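Local coordinates for RNA-dependent RNA Polymerase (Bombyx mori cytoplasmic polyhedrosis virus, PDB 6TZ0), which copies the double-stranded RNA genome of the virus, catalysing fully conservative synthesis of plus strands and, after core assembly, synthesis of the complementary minus strands, at residues F18-F23 / L896-Y900; P840-P846 / R867-R872; L875-S879 / L892-L897. The contacts are given in a common frame with arbitrary orientation. Residues are numbered along the deposited sequence.

Interaction 1 of 3, residues F18-F23 / L896-Y900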
loop_
_atom_site.group_PDB
_atom_site.type_symbol
_atom_site.label_atom_id
_atom_site.label_comp_id
_atom_site.label_asym_id
_atom_site.label_seq_id
_atom_site.Cartn_x
_atom_site.Cartn_y
_atom_site.Cartn_z
ATOM N N PHE A 18 2.833 -42.702 -19.867
ATOM C CA PHE A 18 3.258 -43.491 -18.721
ATOM C C PHE A 18 2.688 -44.897 -18.832
ATOM O O PHE A 18 1.494 -45.112 -18.608
ATOM C CB PHE A 18 2.855 -42.849 -17.398
ATOM C CG PHE A 18 3.587 -41.584 -17.098
ATOM C CD1 PHE A 18 4.969 -41.577 -17.030
ATOM C CD2 PHE A 18 2.902 -40.430 -16.773
ATOM C CE1 PHE A 18 5.652 -40.419 -16.731
ATOM C CE2 PHE A 18 3.582 -39.272 -16.456
ATOM C CZ PHE A 18 4.958 -39.266 -16.441
ATOM N N THR A 19 3.548 -45.845 -19.167
ATOM C CA THR A 19 3.263 -47.260 -19.032
ATOM C C THR A 19 3.690 -47.691 -17.631
ATOM O O THR A 19 3.943 -46.860 -16.756
ATOM C CB THR A 19 3.978 -48.046 -20.129
ATOM O OG1 THR A 19 5.394 -47.941 -19.946
ATOM C CG2 THR A 19 3.624 -47.481 -21.495
ATOM N N ARG A 20 3.762 -48.997 -17.394
ATOM C CA ARG A 20 4.290 -49.457 -16.117
ATOM C C ARG A 20 5.804 -49.612 -16.138
ATOM O O ARG A 20 6.425 -49.645 -15.070
ATOM C CB ARG A 20 3.632 -50.773 -15.706
ATOM C CG ARG A 20 2.156 -50.632 -15.404
ATOM C CD ARG A 20 1.598 -51.858 -14.723
ATOM N NE ARG A 20 1.706 -53.067 -15.533
ATOM C CZ ARG A 20 0.799 -53.466 -16.421
ATOM N NH1 ARG A 20 -0.290 -52.743 -16.633
ATOM N NH2 ARG A 20 0.988 -54.583 -17.107
ATOM N N GLU A 21 6.408 -49.698 -17.320
ATOM C CA GLU A 21 7.855 -49.738 -17.447
ATOM C C GLU A 21 8.479 -48.362 -17.600
ATOM O O GLU A 21 9.707 -48.245 -17.529
ATOM C CB GLU A 21 8.269 -50.598 -18.649
ATOM C CG GLU A 21 7.995 -52.085 -18.497
ATOM C CD GLU A 21 6.591 -52.483 -18.914
ATOM O OE1 GLU A 21 5.830 -51.610 -19.383
ATOM O OE2 GLU A 21 6.250 -53.676 -18.776
ATOM N N SER A 22 7.673 -47.327 -17.821
ATOM C CA SER A 22 8.177 -45.975 -18.015
ATOM C C SER A 22 7.935 -45.068 -16.822
ATOM O O SER A 22 8.715 -44.139 -16.596
ATOM C CB SER A 22 7.541 -45.350 -19.261
ATOM O OG SER A 22 6.142 -45.226 -19.122
ATOM N N PHE A 23 6.882 -45.327 -16.048
ATOM C CA PHE A 23 6.563 -44.478 -14.907
ATOM C C PHE A 23 7.519 -44.737 -13.748
ATOM O O PHE A 23 7.951 -43.798 -13.066
ATOM C CB PHE A 23 5.110 -44.720 -14.495
ATOM C CG PHE A 23 4.607 -43.796 -13.427
ATOM C CD1 PHE A 23 4.320 -42.475 -13.719
ATOM C CD2 PHE A 23 4.382 -44.257 -12.145
ATOM C CE1 PHE A 23 3.849 -41.625 -12.747
ATOM C CE2 PHE A 23 3.911 -43.408 -11.170
ATOM C CZ PHE A 23 3.636 -42.095 -11.474
ATOM N N LEU A 896 -3.780 -52.652 -10.423
ATOM C CA LEU A 896 -3.159 -51.718 -11.351
ATOM C C LEU A 896 -2.929 -50.361 -10.700
ATOM O O LEU A 896 -1.942 -49.687 -11.006
ATOM C CB LEU A 896 -4.025 -51.583 -12.600
ATOM C CG LEU A 896 -3.473 -50.733 -13.739
ATOM C CD1 LEU A 896 -2.174 -51.330 -14.203
ATOM C CD2 LEU A 896 -4.460 -50.667 -14.883
ATOM N N LEU A 897 -3.812 -49.963 -9.786
ATOM C CA LEU A 897 -3.623 -48.720 -9.050
ATOM C C LEU A 897 -2.471 -48.835 -8.057
ATOM O O LEU A 897 -1.855 -47.825 -7.703
ATOM C CB LEU A 897 -4.922 -48.339 -8.330
ATOM C CG LEU A 897 -6.037 -47.512 -8.997
ATOM C CD1 LEU A 897 -5.598 -46.102 -9.215
ATOM C CD2 LEU A 897 -6.508 -48.074 -10.324
ATOM N N HIS A 898 -2.170 -50.055 -7.604
ATOM C CA HIS A 898 -1.019 -50.291 -6.741
ATOM C C HIS A 898 0.286 -50.295 -7.526
ATOM O O HIS A 898 1.305 -49.797 -7.039
ATOM C CB HIS A 898 -1.188 -51.619 -5.999
ATOM C CG HIS A 898 -0.029 -51.971 -5.119
ATOM N ND1 HIS A 898 0.185 -51.377 -3.895
ATOM C CD2 HIS A 898 0.992 -52.840 -5.296
ATOM C CE1 HIS A 898 1.282 -51.869 -3.353
ATOM N NE2 HIS A 898 1.791 -52.761 -4.182
ATOM N N GLU A 899 0.271 -50.856 -8.738
ATOM C CA GLU A 899 1.499 -50.956 -9.524
ATOM C C GLU A 899 1.967 -49.599 -10.038
ATOM O O GLU A 899 3.159 -49.421 -10.306
ATOM C CB GLU A 899 1.292 -51.936 -10.675
ATOM C CG GLU A 899 1.143 -53.367 -10.191
ATOM C CD GLU A 899 0.809 -54.347 -11.296
ATOM O OE1 GLU A 899 0.549 -53.907 -12.430
ATOM O OE2 GLU A 899 0.800 -55.565 -11.022
ATOM N N TYR A 900 1.057 -48.636 -10.184
ATOM C CA TYR A 900 1.456 -47.262 -10.453
ATOM C C TYR A 900 1.738 -46.468 -9.186
ATOM O O TYR A 900 2.307 -45.378 -9.272
ATOM C CB TYR A 900 0.387 -46.517 -11.251
ATOM C CG TYR A 900 0.277 -46.858 -12.714
ATOM C CD1 TYR A 900 1.192 -46.365 -13.627
ATOM C CD2 TYR A 900 -0.777 -47.621 -13.190
ATOM C CE1 TYR A 900 1.083 -46.657 -14.969
ATOM C CE2 TYR A 900 -0.892 -47.916 -14.530
ATOM C CZ TYR A 900 0.034 -47.431 -15.413
ATOM O OH TYR A 900 -0.086 -47.731 -16.745
#

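Interaction 2 of 3, residues P840-P846 / R867-R872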
loop_
_atom_site.group_PDB
_atom_site.type_symbol
_atom_site.label_atom_id
_atom_site.label_comp_id
_atom_site.label_asym_id
_atom_site.label_seq_id
_atom_site.Cartn_x
_atom_site.Cartn_y
_atom_site.Cartn_z
ATOM N N PRO A 840 -6.528 -35.710 -5.807
ATOM C CA PRO A 840 -7.316 -34.761 -5.015
ATOM C C PRO A 840 -6.649 -34.507 -3.676
ATOM O O PRO A 840 -6.269 -35.444 -2.970
ATOM C CB PRO A 840 -8.662 -35.473 -4.847
ATOM C CG PRO A 840 -8.723 -36.413 -5.957
ATOM C CD PRO A 840 -7.332 -36.877 -6.201
ATOM N N ARG A 841 -6.470 -33.222 -3.363
ATOM C CA ARG A 841 -5.724 -32.685 -2.225
ATOM C C ARG A 841 -4.250 -33.075 -2.243
ATOM O O ARG A 841 -3.563 -32.916 -1.231
ATOM C CB ARG A 841 -6.357 -33.079 -0.883
ATOM C CG ARG A 841 -7.744 -32.512 -0.679
ATOM C CD ARG A 841 -8.372 -33.033 0.595
ATOM N NE ARG A 841 -7.639 -32.604 1.780
ATOM C CZ ARG A 841 -7.855 -31.459 2.417
ATOM N NH1 ARG A 841 -7.140 -31.152 3.491
ATOM N NH2 ARG A 841 -8.785 -30.620 1.981
ATOM N N GLY A 842 -3.739 -33.554 -3.371
ATOM C CA GLY A 842 -2.332 -33.839 -3.522
ATOM C C GLY A 842 -1.673 -32.749 -4.329
ATOM O O GLY A 842 -1.576 -31.611 -3.870
ATOM N N GLY A 843 -1.230 -33.069 -5.536
ATOM C CA GLY A 843 -0.626 -32.059 -6.376
ATOM C C GLY A 843 -1.633 -31.338 -7.245
ATOM O O GLY A 843 -1.473 -30.142 -7.508
ATOM N N GLU A 844 -2.672 -32.067 -7.672
ATOM C CA GLU A 844 -3.717 -31.595 -8.589
ATOM C C GLU A 844 -3.118 -31.063 -9.889
ATOM O O GLU A 844 -3.478 -29.995 -10.382
ATOM C CB GLU A 844 -4.615 -30.545 -7.933
ATOM C CG GLU A 844 -5.465 -31.066 -6.803
ATOM C CD GLU A 844 -6.336 -29.994 -6.201
ATOM O OE1 GLU A 844 -6.210 -28.825 -6.615
ATOM O OE2 GLU A 844 -7.139 -30.313 -5.302
ATOM N N TYR A 845 -2.197 -31.824 -10.439
ATOM C CA TYR A 845 -1.497 -31.405 -11.633
ATOM C C TYR A 845 -2.018 -32.185 -12.840
ATOM O O TYR A 845 -2.469 -33.323 -12.688
ATOM C CB TYR A 845 0.010 -31.628 -11.453
ATOM C CG TYR A 845 0.868 -30.972 -12.485
ATOM C CD1 TYR A 845 1.090 -29.608 -12.447
ATOM C CD2 TYR A 845 1.451 -31.707 -13.499
ATOM C CE1 TYR A 845 1.853 -28.995 -13.387
ATOM C CE2 TYR A 845 2.228 -31.102 -14.445
ATOM C CZ TYR A 845 2.425 -29.746 -14.379
ATOM O OH TYR A 845 3.192 -29.123 -15.317
ATOM N N PRO A 846 -2.038 -31.582 -14.033
ATOM C CA PRO A 846 -2.487 -32.316 -15.224
ATOM C C PRO A 846 -1.565 -33.469 -15.586
ATOM O O PRO A 846 -0.340 -33.341 -15.575
ATOM C CB PRO A 846 -2.488 -31.241 -16.315
ATOM C CG PRO A 846 -2.666 -29.984 -15.585
ATOM C CD PRO A 846 -1.931 -30.139 -14.304
ATOM N N ARG A 867 -9.658 -28.754 -11.633
ATOM C CA ARG A 867 -9.033 -29.275 -10.434
ATOM C C ARG A 867 -10.106 -29.470 -9.377
ATOM O O ARG A 867 -11.300 -29.350 -9.651
ATOM C CB ARG A 867 -7.924 -28.348 -9.941
ATOM C CG ARG A 867 -6.749 -28.312 -10.887
ATOM C CD ARG A 867 -5.642 -27.420 -10.388
ATOM N NE ARG A 867 -4.503 -27.444 -11.296
ATOM C CZ ARG A 867 -4.318 -26.576 -12.281
ATOM N NH1 ARG A 867 -3.253 -26.672 -13.063
ATOM N NH2 ARG A 867 -5.189 -25.602 -12.473
ATOM N N GLY A 868 -9.672 -29.792 -8.167
ATOM C CA GLY A 868 -10.615 -30.077 -7.110
ATOM C C GLY A 868 -10.974 -31.543 -7.072
ATOM O O GLY A 868 -10.111 -32.402 -7.267
ATOM N N ALA A 869 -12.252 -31.846 -6.848
ATOM C CA ALA A 869 -12.701 -33.228 -6.760
ATOM C C ALA A 869 -12.773 -33.921 -8.113
ATOM O O ALA A 869 -12.982 -35.137 -8.150
ATOM C CB ALA A 869 -14.066 -33.292 -6.076
ATOM N N TYR A 870 -12.604 -33.189 -9.215
ATOM C CA TYR A 870 -12.644 -33.798 -10.538
ATOM C C TYR A 870 -11.388 -34.613 -10.834
ATOM O O TYR A 870 -11.400 -35.442 -11.749
ATOM C CB TYR A 870 -12.869 -32.706 -11.590
ATOM C CG TYR A 870 -13.034 -33.208 -13.005
ATOM C CD1 TYR A 870 -14.148 -33.952 -13.370
ATOM C CD2 TYR A 870 -12.091 -32.915 -13.982
ATOM C CE1 TYR A 870 -14.306 -34.411 -14.656
ATOM C CE2 TYR A 870 -12.245 -33.363 -15.278
ATOM C CZ TYR A 870 -13.357 -34.112 -15.607
ATOM O OH TYR A 870 -13.516 -34.562 -16.896
ATOM N N LYS A 871 -10.322 -34.440 -10.050
ATOM C CA LYS A 871 -9.118 -35.242 -10.230
ATOM C C LYS A 871 -9.291 -36.680 -9.745
ATOM O O LYS A 871 -8.454 -37.533 -10.054
ATOM C CB LYS A 871 -7.945 -34.583 -9.509
ATOM C CG LYS A 871 -7.559 -33.237 -10.071
ATOM C CD LYS A 871 -7.037 -33.375 -11.483
ATOM C CE LYS A 871 -5.688 -34.051 -11.489
ATOM N NZ LYS A 871 -5.124 -34.133 -12.860
ATOM N N ARG A 872 -10.360 -36.970 -8.998
ATOM C CA ARG A 872 -10.608 -38.328 -8.526
ATOM C C ARG A 872 -11.082 -39.243 -9.651
ATOM O O ARG A 872 -10.955 -40.467 -9.545
ATOM C CB ARG A 872 -11.615 -38.282 -7.369
ATOM C CG ARG A 872 -11.823 -39.593 -6.640
ATOM C CD ARG A 872 -12.676 -39.469 -5.410
ATOM N NE ARG A 872 -12.965 -40.796 -4.871
ATOM C CZ ARG A 872 -12.169 -41.459 -4.040
ATOM N NH1 ARG A 872 -12.519 -42.661 -3.613
ATOM N NH2 ARG A 872 -11.031 -40.921 -3.627
#

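Interaction 3 of 3, residues L875-S879 / L892-L897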
loop_
_atom_site.group_PDB
_atom_site.type_symbol
_atom_site.label_atom_id
_atom_site.label_comp_id
_atom_site.label_asym_id
_atom_site.label_seq_id
_atom_site.Cartn_x
_atom_site.Cartn_y
_atom_site.Cartn_z
ATOM N N LEU A 875 -8.695 -42.032 -11.116
ATOM C CA LEU A 875 -8.663 -43.349 -10.484
ATOM C C LEU A 875 -9.564 -44.338 -11.205
ATOM O O LEU A 875 -9.241 -45.527 -11.292
ATOM C CB LEU A 875 -9.110 -43.247 -9.028
ATOM C CG LEU A 875 -8.344 -42.395 -8.024
ATOM C CD1 LEU A 875 -9.104 -42.371 -6.707
ATOM C CD2 LEU A 875 -6.945 -42.923 -7.826
ATOM N N TYR A 876 -10.689 -43.865 -11.724
ATOM C CA TYR A 876 -11.627 -44.704 -12.447
ATOM C C TYR A 876 -11.298 -44.789 -13.926
ATOM O O TYR A 876 -11.591 -45.807 -14.559
ATOM C CB TYR A 876 -13.041 -44.162 -12.251
ATOM C CG TYR A 876 -13.518 -44.272 -10.828
ATOM C CD1 TYR A 876 -14.107 -45.439 -10.367
ATOM C CD2 TYR A 876 -13.353 -43.222 -9.936
ATOM C CE1 TYR A 876 -14.543 -45.549 -9.066
ATOM C CE2 TYR A 876 -13.779 -43.326 -8.630
ATOM C CZ TYR A 876 -14.373 -44.494 -8.204
ATOM O OH TYR A 876 -14.803 -44.616 -6.908
ATOM N N ASP A 877 -10.686 -43.741 -14.479
ATOM C CA ASP A 877 -10.255 -43.763 -15.871
ATOM C C ASP A 877 -9.121 -44.760 -16.079
ATOM O O ASP A 877 -9.063 -45.427 -17.116
ATOM C CB ASP A 877 -9.828 -42.357 -16.298
ATOM C CG ASP A 877 -9.729 -42.198 -17.802
ATOM O OD1 ASP A 877 -10.070 -43.142 -18.542
ATOM O OD2 ASP A 877 -9.293 -41.118 -18.253
ATOM N N VAL A 878 -8.219 -44.886 -15.099
ATOM C CA VAL A 878 -7.177 -45.910 -15.187
ATOM C C VAL A 878 -7.783 -47.310 -15.054
ATOM O O VAL A 878 -7.318 -48.264 -15.692
ATOM C CB VAL A 878 -6.083 -45.617 -14.135
ATOM C CG1 VAL A 878 -5.056 -46.723 -14.049
ATOM C CG2 VAL A 878 -5.365 -44.340 -14.490
ATOM N N SER A 879 -8.888 -47.438 -14.321
ATOM C CA SER A 879 -9.562 -48.711 -14.098
ATOM C C SER A 879 -10.457 -49.154 -15.265
ATOM O O SER A 879 -11.294 -50.041 -15.048
ATOM C CB SER A 879 -10.395 -48.643 -12.817
ATOM O OG SER A 879 -9.570 -48.417 -11.691
ATOM N N LEU A 892 -12.787 -50.802 -8.510
ATOM C CA LEU A 892 -11.556 -50.130 -8.873
ATOM C C LEU A 892 -10.557 -51.264 -8.970
ATOM O O LEU A 892 -10.573 -52.184 -8.152
ATOM C CB LEU A 892 -11.117 -49.144 -7.795
ATOM C CG LEU A 892 -11.984 -47.902 -7.610
ATOM C CD1 LEU A 892 -13.326 -48.285 -7.006
ATOM C CD2 LEU A 892 -11.278 -46.861 -6.757
ATOM N N ASP A 893 -9.688 -51.226 -9.967
ATOM C CA ASP A 893 -8.723 -52.295 -10.091
ATOM C C ASP A 893 -7.631 -51.870 -9.148
ATOM O O ASP A 893 -6.731 -51.138 -9.539
ATOM C CB ASP A 893 -8.188 -52.362 -11.519
ATOM C CG ASP A 893 -7.153 -53.452 -11.703
ATOM O OD1 ASP A 893 -7.082 -54.357 -10.848
ATOM O OD2 ASP A 893 -6.409 -53.406 -12.705
ATOM N N ASP A 894 -7.693 -52.328 -7.898
ATOM C CA ASP A 894 -6.666 -51.875 -6.965
ATOM C C ASP A 894 -5.276 -52.421 -7.278
ATOM O O ASP A 894 -4.286 -51.864 -6.794
ATOM C CB ASP A 894 -7.071 -52.260 -5.544
ATOM C CG ASP A 894 -8.266 -51.477 -5.054
ATOM O OD1 ASP A 894 -8.402 -50.300 -5.444
ATOM O OD2 ASP A 894 -9.084 -52.041 -4.299
ATOM N N ASP A 895 -5.175 -53.484 -8.075
ATOM C CA ASP A 895 -3.868 -54.038 -8.417
ATOM C C ASP A 895 -3.113 -53.108 -9.360
ATOM O O ASP A 895 -1.934 -52.801 -9.138
ATOM C CB ASP A 895 -4.047 -55.422 -9.043
ATOM C CG ASP A 895 -2.752 -56.216 -9.120
ATOM O OD1 ASP A 895 -1.696 -55.738 -8.652
ATOM O OD2 ASP A 895 -2.794 -57.338 -9.665
ATOM N N LEU A 896 -3.780 -52.652 -10.423
ATOM C CA LEU A 896 -3.159 -51.718 -11.351
ATOM C C LEU A 896 -2.929 -50.361 -10.700
ATOM O O LEU A 896 -1.942 -49.687 -11.006
ATOM C CB LEU A 896 -4.025 -51.583 -12.600
ATOM C CG LEU A 896 -3.473 -50.733 -13.739
ATOM C CD1 LEU A 896 -2.174 -51.330 -14.203
ATOM C CD2 LEU A 896 -4.460 -50.667 -14.883
ATOM N N LEU A 897 -3.812 -49.963 -9.786
ATOM C CA LEU A 897 -3.623 -48.720 -9.050
ATOM C C LEU A 897 -2.471 -48.835 -8.057
ATOM O O LEU A 897 -1.855 -47.825 -7.703
ATOM C CB LEU A 897 -4.922 -48.339 -8.330
ATOM C CG LEU A 897 -6.037 -47.512 -8.997
ATOM C CD1 LEU A 897 -5.598 -46.102 -9.215
ATOM C CD2 LEU A 897 -6.508 -48.074 -10.324
#

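Interaction 1 of 3, residues F18-F23 / L896-Y900
Tyr900 is at the centre of this contact, packed against Phe23 and Arg20. It turns the edge of its ring to the face of Phe23 in an offset edge-to-face pair, with centroids 6.0 Å apart and planes at 70°. A CH-pi contact covers one face of the tyrosine: Arg20 CG stands 4.2 Å from the ring centroid. Long and flexible, Arg20 can lay its methylenes on the ring while its guanidinium reaches Glu899 in a salt bridge (NE to OE1 3.4 Å) of charges only, the oxygen lying well out of the guanidinium plane. Thr19 and Ser22 form a capping box, Ser22 OG accepting from Thr19 N at 2.7 Å and Thr19 OG1 more weakly from Glu21 N; short hydroxyl side chains suit this task. The contact joins the beginning of helix 20-35 to helix 894-899, beside the loop whose Glu851 O hydrogen-bonds Tyr900 OH and whose Phe850 meets its ring edge-to-face; Leu896 also touches Val878 of helix 873-878, and Glu21 and Ser22 touch Ile11 of helix 11-15.

Interaction 2 of 3, residues P840-P846 / R867-R872
Residues 840-846 form an irregular loop that packs along the short strand 867-868, which pairs with strand 1141-1142, and along the 3-10 turn 869-871. The backbones approach at two places: CA of Pro840 is 5.5 Å from CA of Lys871, and CA of Glu844 is 6.1 Å from CA of Arg867. Gly868 has phi/psi of 90/-139°, where a CB would be jammed against the preceding carbonyl, so glycine fits this bend. Pro840, compact and rigid, rests on the turn, its CG 3.5 Å from Arg872 N and 3.7 Å from Arg872 CB. Two long basic side chains reach successive loop carbonyls: Arg867 NE donates to Glu844 O at 2.9 Å, and Lys871 NZ to Tyr845 O at 2.8 Å. Glu844 lies along the strand, with OE1 3.8 Å from Arg867 CB. Both cations also have acidic partners outside the pair, Asp765 for Arg867 and Glu861 for Lys871, while Tyr845 sends its hydroxyl to Lys778 O. Charged side chains thus bind main-chain oxygens: two carbonyls of a loop without regular structure, Glu844 O and Tyr845 O, receive side-chain donors, and each cation is balanced by a carboxylate, that of Asp765 connecting the contact to helix 754-766.

Interaction 3 of 3, residues L875-S879 / L892-L897
Leucines and a valine fill the centre of this buried contact. Leu897 lies between the methyl groups of the other helix: its CD1 is 3.7 Å from Leu875 CD2, and its CD2 is 4.2 Å from Val878 CG1. Val878 points its CA-to-CB bond at the partner segment and also meets Leu896, CG1 to CD2 at 4.1 Å. Branched aliphatic side chains suit this place because they fill the space between two backbones without needing a polar partner. Leu892, just before the second helix, extends the apolar surface by setting CD1 3.6 Å from Tyr876 CE1; the tyrosine contributes hydrocarbon here, while its hydroxyl is hydrogen-bonded to Asp1017.

Outward from the leucines, Ser879 makes the change to polar chemistry. Its OG donates to Leu875 O at 2.9 Å, one turn back in its own segment, and accepts from Asp893 N at 3.3 Å with a nearly straight angle of 166°. A small hydroxyl can serve both main-chain groups, and it still touches Leu897 CD2 at 3.4 Å. At the edge, Asp893 is the N-cap of helix 894-899. Its OD1 takes a weak bond from Asp895 N at 3.5 Å, and OD2 forms a salt bridge with Arg853, so the carboxylate is held on two sides.

Helices 873-878 and 894-899, separated in the chain by the short helix 881-886, pack together in the C-terminal family region of the polymerase. Helix 902-911 extends their apolar contact, with Phe902 against Leu897 and Leu906 against Leu875. An aspartate N-cap at the start of one member is a classic helix-start signal.

The three contacts form a chain of neighbours on one side of the polymerase. Interactions 1 and 3, with centres about 11 Å apart, both contain Leu896 and Leu897, but only Leu896 touches both partners; Leu897 packs on helix 873-878. Interaction 2 precedes interaction 3 directly in sequence, strand 867-868 leading into helix 873-878, and their centres are about 16 Å apart. Asp1017 links these two, making a salt bridge with Arg872 and a hydrogen bond with Tyr876 OH. Interactions 1 and 2 do not touch, their nearest atoms being about 7 Å apart, although interaction 1 closes an 872-residue loop around interaction 2. All three lie away from the known metal- and nucleotide-binding sites.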